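Local coordinates for NOL1/NOP2/sun family protein (Enterococcus faecium, PDB 3M4X) that probably methylates ribosomal RNA as a member of the RsmB/RsmF (NOL1/NOP2/sun) family, with a Rossmann-like catalytic domain and a PUA-like RNA-binding domain, at residues A[39-44]-A[120-125]; A[64-69]-A[262-267]; A[73-78]-A[85-90]; A[145-150]-A[367-372]. All coordinates share one frame; numbering follows the deposited sequence.

Contact 1 (A[39-44]-A[120-125]); sequences GFRWNP and STQLAA
The guanidinium of Arg41 has the side chain of Gln122 over one face, and the methyl CG2 of Thr121 lies near its plane at the edge, though that methyl is modelled too close for its spacing to mean much. Over the face, Gln122 CB stands 3.6 Å from Arg41 NH1, displaced toward the rim. Farther out the Gln122 amide stacks on the guanidinium, the two planes only 14° apart, with NE2 of Gln122 3.8 Å from NE of Arg41. The Arg41 chain makes this possible by bending at chi3 (-75°). No hydrogen bond joins the pair directly; Gln90 links them instead, accepting from Arg41 NE through OE1 and giving its NE2 to OE1 of Gln122. The contact couples two domains. Strand 39-41 is the central strand of the three-stranded antiparallel sheet of the N-terminal region, and helix 118-127 belongs to the Rossmann-like methyltransferase domain, where Ser120 OG bonds Asp111. A long arginine suits this interface because it can span from strand to helix while NE bonds Gln90 and the flat group lies on the Gln122 amide. One turn further along the helix, the small Ala125 lets the Pro44 ring come close, with Pro44 CD 3.8 Å from Ala125 CB.

Contact 2 (A[64-69]-A[262-267]); sequences APYSNE and LTQSVS
Tyr66 donates its hydroxyl to the backbone O of Gln291, which fixes the far end of the ring, while its CE2 flank meets Gln264 and Val266. Its own backbone O accepts from Thr99 OG1, so the residue is held by polar bonds at both ends. Between them, Tyr66 CE2 lies 3.5 Å from CG1 of Val266 and 3.5 Å from CG of Gln264; both carbons approach the ring obliquely. Pro65 CB covers one ring face, 3.8 Å above its centre, a rigid neighbour that limits how the tyrosine can turn. Gln264 reaches across with CG anti to its backbone N (chi1 -177°) and then bends at chi2, and its amide ends up at 77° to the ring, its aliphatic part, not its polar end, against the aromatic. Its CB also rests 3.4 Å from the carbonyl O of Pro65. Valine suits its position because its branched, apolar side chain brings a methyl to CE2 with no polar group to satisfy. Past the tyrosine, Ser67 OG accepts from Glu69 N at 3.0 Å, forming an ST turn that leads toward strand 70-72. The whole is a loop-to-loop interdomain contact, in which a tyrosine from the N-terminal region sits against the methyltransferase domain beside strand 283-285.

Contact 3 (A[73-78]-A[85-90]); sequences GTVNGK and GYEYSQ
Val75 and Glu87 lie alongside each other pointing opposite ways, the branched side chain beside the end of the longer one. Both valine methyls touch the same carboxylate oxygen: CG2 of Val75 is 3.4 Å from OE2 of Glu87 and CG1 of Val75 is 3.6 Å from it. With CG1 anti to the backbone N (chi1 165°), the valine turns CG2 inward, where it also meets CB of Ser89 at 4.0 Å. Glu87 leaves its backbone with CG opposite the carbonyl carbon (chi1 -60°) and then runs out straight, an extended shape that carries the carboxylate out to the valine methyls. Its methylenes lie against the Phe40 ring, a use to which a long glutamate is well suited, and the side chain also touches Leu81. The pair belongs to the N-terminal region, probably a ferredoxin-like domain, where strand 88-89 is an outer strand of the antiparallel sheet built round strand 39-41. Helix 80-83 connects the two segments, and the chain is shaped before and after it. Asn76 OD1 accepts from Lys78 N at 3.0 Å, with an N-H...O angle of 151°, making an Asx turn ahead of the helix. Gly85 is the C-prime residue of a Schellman motif, with Tyr86 N bonding Leu81 O and Gly85 N bonding His82 O; its positive phi is easily adopted by glycine.

Contact 4 (A[145-150]-A[367-372]); sequences ILSENI and VVRTGL
A classic beta bulge, with Val368 and Arg369 both facing Val160, sets two successive side chains of the C-terminal region against Ser147 on helix 140-153. In a regular strand neighbouring side chains alternate; here both turn toward the helix. Arg369 makes the polar part of the contact. Its NH1 donates to OG of Ser147 at 3.0 Å, with an N-H...O angle of 157°, and the hydroxyl oxygen lies within 4° of the guanidinium plane, at the edge, where an N-H points. The serine presents this oxygen by holding OG anti to its backbone N (chi1 173°). The other terminal nitrogen, NH2, forms a salt bridge with Glu151, one helical turn beyond Ser147, so two residues on one side of the helix hold the guanidinium by separate nitrogens and limit its rotation. Glu148 is farther off and could add only a weak favourable field. Apolar contacts flank these bonds: CB of Ser147 lies 3.7 Å from CG1 of Val368, and CG2 of Ile150 lies 4.1 Å from CD of Arg369, the isoleucine packing against the aliphatic part of the arginine chain. A small serine suits the helix here, since it lets the strand come near and still supplies an acceptor for the buried arginine. Helix 140-153 is the connection between the parallel strands 132-136 and 158-161, a beta-alpha-beta crossover of the Rossmann-like domain; strand 367-370 runs antiparallel to 158-161, extending that sheet, and beyond Gly371 the chain passes into strand 372-378 of a separate antiparallel sheet, whose Trp353 touches Arg369.

Overall arrangement
Contacts 1 and 4 are buried and each sets an arginine from a strand against a helix of the methyltransferase domain, but contact 4 has a direct hydrogen bond whereas contact 1 works by stacking and a bridging glutamine. Contacts 2 and 3, partly buried, lie farther out and rely on van der Waals packing across the segments. Contacts 1 and 3 share one sheet, strands 39-41 and 88-89 being neighbours, and Gln90 of contact 3 is the glutamine that serves contact 1. Contacts 1 and 2 join the N-terminal region to the methyltransferase domain, contact 4 joins the C-terminal part to it, and contact 3 stays within the N-terminal region. Contacts 2 and 4 lie farthest apart, centres about 29 Å.

Contact 1 (A[39-44]-A[120-125])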
# COMPACT_ATOMS: atom_id res chain seq x y z
N GLY A 39 9.55 0.58 11.87
CA GLY A 39 10.20 0.12 10.66
C GLY A 39 9.77 0.89 9.42
O GLY A 39 8.85 1.69 9.46
N PHE A 40 10.46 0.62 8.32
CA PHE A 40 10.10 1.20 7.04
C PHE A 40 10.67 0.32 5.96
O PHE A 40 11.46 -0.57 6.25
CB PHE A 40 10.65 2.63 6.90
CG PHE A 40 12.15 2.72 6.89
CD1 PHE A 40 12.84 2.81 5.70
CD2 PHE A 40 12.87 2.74 8.09
CE1 PHE A 40 14.23 2.92 5.69
CE2 PHE A 40 14.26 2.83 8.09
CZ PHE A 40 14.94 2.92 6.89
N ARG A 41 10.26 0.56 4.72
CA ARG A 41 10.75 -0.19 3.57
C ARG A 41 11.33 0.72 2.50
O ARG A 41 10.87 1.85 2.31
CB ARG A 41 9.62 -1.02 2.94
CG ARG A 41 9.25 -2.29 3.69
CD ARG A 41 8.11 -3.00 2.97
NE ARG A 41 6.87 -2.30 3.22
CZ ARG A 41 6.21 -1.57 2.33
NH1 ARG A 41 6.64 -1.46 1.08
NH2 ARG A 41 5.09 -0.97 2.69
N TRP A 42 12.34 0.22 1.80
CA TRP A 42 12.81 0.85 0.60
C TRP A 42 11.97 0.38 -0.59
O TRP A 42 11.15 -0.54 -0.47
CB TRP A 42 14.32 0.61 0.38
CG TRP A 42 14.74 -0.82 0.23
CD1 TRP A 42 15.04 -1.70 1.24
CD2 TRP A 42 14.91 -1.54 -0.99
NE1 TRP A 42 15.39 -2.92 0.71
CE2 TRP A 42 15.31 -2.85 -0.65
CE3 TRP A 42 14.77 -1.20 -2.34
CZ2 TRP A 42 15.58 -3.82 -1.61
CZ3 TRP A 42 15.03 -2.17 -3.30
CH2 TRP A 42 15.43 -3.46 -2.93
N ASN A 43 12.18 1.02 -1.74
CA ASN A 43 11.27 0.92 -2.86
C ASN A 43 11.98 0.44 -4.14
O ASN A 43 12.71 1.21 -4.77
CB ASN A 43 10.59 2.27 -3.09
CG ASN A 43 9.47 2.19 -4.09
OD1 ASN A 43 9.30 1.18 -4.74
ND2 ASN A 43 8.71 3.27 -4.23
N PRO A 44 11.77 -0.83 -4.50
CA PRO A 44 12.37 -1.46 -5.69
C PRO A 44 11.79 -0.87 -6.98
O PRO A 44 12.34 -1.10 -8.05
CB PRO A 44 11.95 -2.93 -5.59
CG PRO A 44 11.30 -3.09 -4.24
CD PRO A 44 10.89 -1.75 -3.75
N SER A 120 -0.64 -2.07 0.28
CA SER A 120 -0.83 -1.89 -1.15
C SER A 120 0.53 -1.61 -1.71
O SER A 120 0.88 -2.01 -2.82
CB SER A 120 -1.72 -0.69 -1.47
OG SER A 120 -2.87 -0.68 -0.67
N THR A 121 1.30 -0.91 -0.90
CA THR A 121 2.57 -0.37 -1.31
C THR A 121 3.59 -1.52 -1.41
O THR A 121 4.40 -1.55 -2.33
CB THR A 121 2.94 0.78 -0.33
OG1 THR A 121 2.97 2.03 -1.03
CG2 THR A 121 4.21 0.51 0.41
N GLN A 122 3.51 -2.51 -0.52
CA GLN A 122 4.36 -3.69 -0.73
C GLN A 122 3.89 -4.58 -1.89
O GLN A 122 4.71 -5.21 -2.57
CB GLN A 122 4.68 -4.48 0.57
CG GLN A 122 3.53 -4.85 1.45
CD GLN A 122 3.94 -5.16 2.92
OE1 GLN A 122 3.16 -4.92 3.84
NE2 GLN A 122 5.16 -5.72 3.12
N LEU A 123 2.59 -4.60 -2.15
CA LEU A 123 2.07 -5.37 -3.28
C LEU A 123 2.57 -4.78 -4.59
O LEU A 123 3.02 -5.49 -5.49
CB LEU A 123 0.54 -5.35 -3.28
CG LEU A 123 -0.17 -6.04 -2.11
CD1 LEU A 123 -1.67 -5.73 -2.16
CD2 LEU A 123 0.07 -7.54 -2.14
N ALA A 124 2.47 -3.47 -4.70
CA ALA A 124 2.91 -2.77 -5.88
C ALA A 124 4.41 -2.99 -6.12
O ALA A 124 4.84 -3.14 -7.26
CB ALA A 124 2.60 -1.31 -5.75
N ALA A 125 5.20 -3.02 -5.05
CA ALA A 125 6.64 -3.26 -5.19
C ALA A 125 6.83 -4.65 -5.77
O ALA A 125 7.71 -4.87 -6.59
CB ALA A 125 7.38 -3.14 -3.83

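Contact 2 (A[64-69]-A[262-267])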
# COMPACT_ATOMS: atom_id res chain seq x y z
N ALA A 64 14.57 -5.59 8.74
CA ALA A 64 13.35 -6.03 9.43
C ALA A 64 13.11 -7.53 9.22
O ALA A 64 13.48 -8.08 8.19
CB ALA A 64 12.16 -5.23 8.94
N PRO A 65 12.47 -8.18 10.20
CA PRO A 65 12.30 -9.64 10.17
C PRO A 65 11.34 -10.15 9.10
O PRO A 65 11.51 -11.27 8.62
CB PRO A 65 11.69 -9.96 11.56
CG PRO A 65 11.72 -8.69 12.33
CD PRO A 65 11.80 -7.56 11.35
N TYR A 66 10.35 -9.34 8.73
CA TYR A 66 9.24 -9.87 7.94
C TYR A 66 9.08 -9.27 6.54
O TYR A 66 8.02 -9.40 5.94
CB TYR A 66 7.92 -9.73 8.70
CG TYR A 66 7.95 -10.26 10.11
CD1 TYR A 66 7.67 -9.43 11.19
CD2 TYR A 66 8.27 -11.59 10.38
CE1 TYR A 66 7.71 -9.90 12.49
CE2 TYR A 66 8.31 -12.07 11.68
CZ TYR A 66 8.03 -11.22 12.73
OH TYR A 66 8.05 -11.66 14.02
N SER A 67 10.11 -8.60 6.02
CA SER A 67 10.11 -8.23 4.60
C SER A 67 11.51 -8.07 4.04
O SER A 67 12.37 -7.47 4.66
CB SER A 67 9.31 -6.94 4.35
OG SER A 67 9.72 -6.34 3.12
N ASN A 68 11.70 -8.60 2.83
CA ASN A 68 12.90 -8.46 2.01
C ASN A 68 13.42 -7.03 1.84
O ASN A 68 14.58 -6.83 1.48
CB ASN A 68 12.58 -8.98 0.61
CG ASN A 68 13.37 -10.20 0.25
OD1 ASN A 68 12.81 -11.18 -0.25
ND2 ASN A 68 14.67 -10.17 0.50
N GLU A 69 12.55 -6.05 2.05
CA GLU A 69 12.87 -4.66 1.75
C GLU A 69 12.70 -3.77 2.99
O GLU A 69 12.64 -2.55 2.89
CB GLU A 69 11.98 -4.17 0.61
CG GLU A 69 12.01 -5.12 -0.60
CD GLU A 69 10.70 -5.21 -1.36
OE1 GLU A 69 9.67 -4.67 -0.88
OE2 GLU A 69 10.69 -5.81 -2.46
N LEU A 262 8.25 -18.77 4.88
CA LEU A 262 9.02 -17.69 5.50
C LEU A 262 10.38 -18.17 5.97
O LEU A 262 10.55 -19.34 6.32
CB LEU A 262 8.27 -17.09 6.68
CG LEU A 262 7.27 -16.00 6.34
CD1 LEU A 262 6.71 -15.45 7.63
CD2 LEU A 262 7.95 -14.91 5.54
N THR A 263 11.35 -17.26 5.97
CA THR A 263 12.66 -17.54 6.52
C THR A 263 12.60 -17.34 8.02
O THR A 263 13.02 -18.19 8.80
CB THR A 263 13.73 -16.60 5.94
OG1 THR A 263 13.74 -16.72 4.51
CG2 THR A 263 15.12 -16.95 6.49
N GLN A 264 12.07 -16.19 8.42
CA GLN A 264 11.88 -15.87 9.82
C GLN A 264 10.85 -16.81 10.46
O GLN A 264 9.71 -16.91 10.01
CB GLN A 264 11.44 -14.42 9.97
CG GLN A 264 11.29 -13.94 11.41
CD GLN A 264 12.61 -13.89 12.15
OE1 GLN A 264 13.68 -13.88 11.54
NE2 GLN A 264 12.53 -13.85 13.48
N SER A 265 11.26 -17.52 11.51
CA SER A 265 10.31 -18.38 12.23
C SER A 265 9.33 -17.52 13.01
O SER A 265 9.66 -16.40 13.43
CB SER A 265 11.03 -19.34 13.16
OG SER A 265 11.43 -20.51 12.46
N VAL A 266 8.13 -18.04 13.20
CA VAL A 266 7.07 -17.27 13.84
C VAL A 266 6.17 -18.21 14.57
O VAL A 266 6.27 -19.43 14.42
CB VAL A 266 6.22 -16.52 12.79
CG1 VAL A 266 6.85 -15.19 12.44
CG2 VAL A 266 6.01 -17.38 11.54
N SER A 267 5.27 -17.64 15.37
CA SER A 267 4.22 -18.42 16.01
C SER A 267 3.13 -18.78 14.99
O SER A 267 3.09 -18.23 13.88
CB SER A 267 3.61 -17.66 17.18
OG SER A 267 4.61 -17.32 18.13

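Contact 3 (A[73-78]-A[85-90])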
# COMPACT_ATOMS: atom_id res chain seq x y z
N GLY A 73 13.60 0.98 12.06
CA GLY A 73 13.90 2.37 12.29
C GLY A 73 12.76 3.29 11.93
O GLY A 73 11.65 2.85 11.67
N THR A 74 13.05 4.59 11.91
CA THR A 74 12.05 5.61 11.68
C THR A 74 12.42 6.43 10.44
O THR A 74 13.57 6.43 10.01
CB THR A 74 11.97 6.56 12.89
OG1 THR A 74 13.23 7.21 13.08
CG2 THR A 74 11.63 5.79 14.14
N VAL A 75 11.43 7.12 9.88
CA VAL A 75 11.61 7.91 8.68
C VAL A 75 11.53 9.41 8.96
O VAL A 75 10.63 9.87 9.66
CB VAL A 75 10.54 7.58 7.64
CG1 VAL A 75 10.50 8.65 6.55
CG2 VAL A 75 10.77 6.20 7.05
N ASN A 76 12.48 10.17 8.40
CA ASN A 76 12.39 11.63 8.39
C ASN A 76 11.34 12.07 7.36
O ASN A 76 11.59 12.10 6.16
CB ASN A 76 13.75 12.25 8.07
CG ASN A 76 13.75 13.77 8.19
OD1 ASN A 76 12.70 14.42 8.25
ND2 ASN A 76 14.94 14.34 8.22
N GLY A 77 10.15 12.38 7.87
CA GLY A 77 9.00 12.70 7.04
C GLY A 77 9.19 13.97 6.23
O GLY A 77 8.43 14.22 5.30
N LYS A 78 10.18 14.77 6.59
CA LYS A 78 10.42 16.04 5.93
C LYS A 78 11.69 16.02 5.10
O LYS A 78 12.10 17.05 4.58
CB LYS A 78 10.53 17.19 6.95
CG LYS A 78 9.37 17.29 7.93
CD LYS A 78 8.36 18.33 7.48
CE LYS A 78 7.87 19.17 8.66
NZ LYS A 78 7.23 18.33 9.73
N GLY A 85 9.41 9.14 -2.21
CA GLY A 85 8.89 7.78 -2.14
C GLY A 85 9.91 6.66 -2.02
O GLY A 85 9.63 5.53 -2.41
N TYR A 86 11.09 6.97 -1.47
CA TYR A 86 12.14 5.96 -1.33
C TYR A 86 12.00 5.22 -0.01
O TYR A 86 12.71 4.26 0.25
CB TYR A 86 13.53 6.60 -1.47
CG TYR A 86 13.97 6.74 -2.92
CD1 TYR A 86 13.24 7.49 -3.82
CD2 TYR A 86 15.11 6.08 -3.39
CE1 TYR A 86 13.64 7.60 -5.18
CE2 TYR A 86 15.52 6.18 -4.71
CZ TYR A 86 14.78 6.94 -5.60
OH TYR A 86 15.19 7.03 -6.90
N GLU A 87 11.09 5.68 0.82
CA GLU A 87 10.85 5.05 2.11
C GLU A 87 9.38 5.11 2.43
O GLU A 87 8.73 6.12 2.20
CB GLU A 87 11.62 5.73 3.22
CG GLU A 87 13.11 5.70 3.01
CD GLU A 87 13.86 6.36 4.13
OE1 GLU A 87 15.07 6.09 4.22
OE2 GLU A 87 13.26 7.13 4.91
N TYR A 88 8.88 4.00 2.95
CA TYR A 88 7.53 3.92 3.46
C TYR A 88 7.62 3.39 4.89
O TYR A 88 8.14 2.30 5.11
CB TYR A 88 6.67 2.97 2.62
CG TYR A 88 5.20 3.21 2.78
CD1 TYR A 88 4.51 4.01 1.87
CD2 TYR A 88 4.49 2.66 3.85
CE1 TYR A 88 3.17 4.26 2.02
CE2 TYR A 88 3.13 2.91 4.00
CZ TYR A 88 2.48 3.71 3.09
OH TYR A 88 1.14 3.97 3.22
N SER A 89 7.16 4.17 5.85
CA SER A 89 7.19 3.69 7.23
C SER A 89 6.02 2.75 7.48
O SER A 89 4.89 3.03 7.09
CB SER A 89 7.23 4.85 8.25
OG SER A 89 6.12 5.70 8.11
N GLN A 90 6.32 1.63 8.12
CA GLN A 90 5.36 0.56 8.35
C GLN A 90 5.83 -0.25 9.55
O GLN A 90 7.02 -0.57 9.64
CB GLN A 90 5.27 -0.34 7.12
CG GLN A 90 4.20 -1.40 7.23
CD GLN A 90 4.15 -2.32 6.03
OE1 GLN A 90 5.13 -2.47 5.30
NE2 GLN A 90 3.00 -2.95 5.83

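Contact 4 (A[145-150]-A[367-372])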
# COMPACT_ATOMS: atom_id res chain seq x y z
N ILE A 145 -5.49 10.11 1.39
CA ILE A 145 -4.18 9.82 1.95
C ILE A 145 -3.59 8.63 1.23
O ILE A 145 -2.42 8.64 0.85
CB ILE A 145 -4.29 9.47 3.46
CG1 ILE A 145 -5.02 10.58 4.21
CG2 ILE A 145 -2.90 9.25 4.08
CD1 ILE A 145 -4.37 11.93 4.04
N LEU A 146 -4.40 7.59 1.06
CA LEU A 146 -3.97 6.41 0.35
C LEU A 146 -3.55 6.74 -1.09
O LEU A 146 -2.50 6.31 -1.57
CB LEU A 146 -5.10 5.39 0.35
CG LEU A 146 -4.90 4.21 -0.58
CD1 LEU A 146 -3.65 3.46 -0.16
CD2 LEU A 146 -6.13 3.32 -0.52
N SER A 147 -4.38 7.51 -1.77
CA SER A 147 -4.08 7.94 -3.13
C SER A 147 -2.75 8.72 -3.19
O SER A 147 -1.93 8.50 -4.07
CB SER A 147 -5.24 8.77 -3.68
OG SER A 147 -4.92 9.34 -4.94
N GLU A 148 -2.53 9.60 -2.22
CA GLU A 148 -1.29 10.37 -2.23
C GLU A 148 -0.04 9.53 -1.95
O GLU A 148 1.02 9.81 -2.50
CB GLU A 148 -1.39 11.59 -1.31
CG GLU A 148 -2.32 12.65 -1.92
CD GLU A 148 -2.66 13.78 -0.97
OE1 GLU A 148 -1.98 13.91 0.08
OE2 GLU A 148 -3.61 14.54 -1.27
N ASN A 149 -0.18 8.48 -1.14
CA ASN A 149 0.95 7.57 -0.90
C ASN A 149 1.28 6.69 -2.12
O ASN A 149 2.44 6.43 -2.41
CB ASN A 149 0.71 6.69 0.34
CG ASN A 149 1.07 7.41 1.64
OD1 ASN A 149 2.17 7.94 1.81
ND2 ASN A 149 0.13 7.38 2.59
N ILE A 150 0.25 6.23 -2.83
CA ILE A 150 0.44 5.43 -4.05
C ILE A 150 1.24 6.25 -5.07
O ILE A 150 2.25 5.81 -5.61
CB ILE A 150 -0.94 4.95 -4.64
CG1 ILE A 150 -1.26 3.52 -4.21
CG2 ILE A 150 -0.91 4.90 -6.15
CD1 ILE A 150 -1.24 3.28 -2.74
N VAL A 367 -13.75 6.59 -8.11
CA VAL A 367 -12.33 6.37 -8.36
C VAL A 367 -11.54 7.64 -8.08
O VAL A 367 -11.70 8.64 -8.78
CB VAL A 367 -12.08 5.93 -9.80
CG1 VAL A 367 -10.61 5.96 -10.10
CG2 VAL A 367 -12.64 4.53 -10.02
N VAL A 368 -10.70 7.57 -7.05
CA VAL A 368 -9.86 8.68 -6.62
C VAL A 368 -8.59 8.78 -7.47
O VAL A 368 -8.00 9.85 -7.63
CB VAL A 368 -9.45 8.48 -5.15
CG1 VAL A 368 -8.71 9.69 -4.63
CG2 VAL A 368 -10.70 8.22 -4.31
N ARG A 369 -8.18 7.65 -8.02
CA ARG A 369 -6.97 7.61 -8.82
C ARG A 369 -7.10 6.54 -9.89
O ARG A 369 -7.36 5.38 -9.59
CB ARG A 369 -5.76 7.33 -7.91
CG ARG A 369 -4.43 7.40 -8.62
CD ARG A 369 -3.32 7.83 -7.66
NE ARG A 369 -2.50 8.81 -8.33
CZ ARG A 369 -2.35 10.06 -7.95
NH1 ARG A 369 -2.94 10.50 -6.85
NH2 ARG A 369 -1.58 10.86 -8.66
N THR A 370 -6.91 6.94 -11.15
CA THR A 370 -7.14 6.04 -12.28
C THR A 370 -5.87 5.75 -13.06
O THR A 370 -5.69 6.25 -14.16
CB THR A 370 -8.21 6.63 -13.24
OG1 THR A 370 -9.42 6.89 -12.52
CG2 THR A 370 -8.51 5.67 -14.36
N GLY A 371 -4.99 4.93 -12.49
CA GLY A 371 -3.74 4.61 -13.16
C GLY A 371 -2.67 5.68 -12.96
O GLY A 371 -2.50 6.21 -11.86
N LEU A 372 -1.94 6.00 -14.02
CA LEU A 372 -0.88 6.99 -13.90
C LEU A 372 -1.37 8.34 -14.39
O LEU A 372 -1.76 8.49 -15.55
CB LEU A 372 0.38 6.56 -14.67
CG LEU A 372 1.57 7.53 -14.58
CD1 LEU A 372 2.10 7.64 -13.14
CD2 LEU A 372 2.70 7.16 -15.56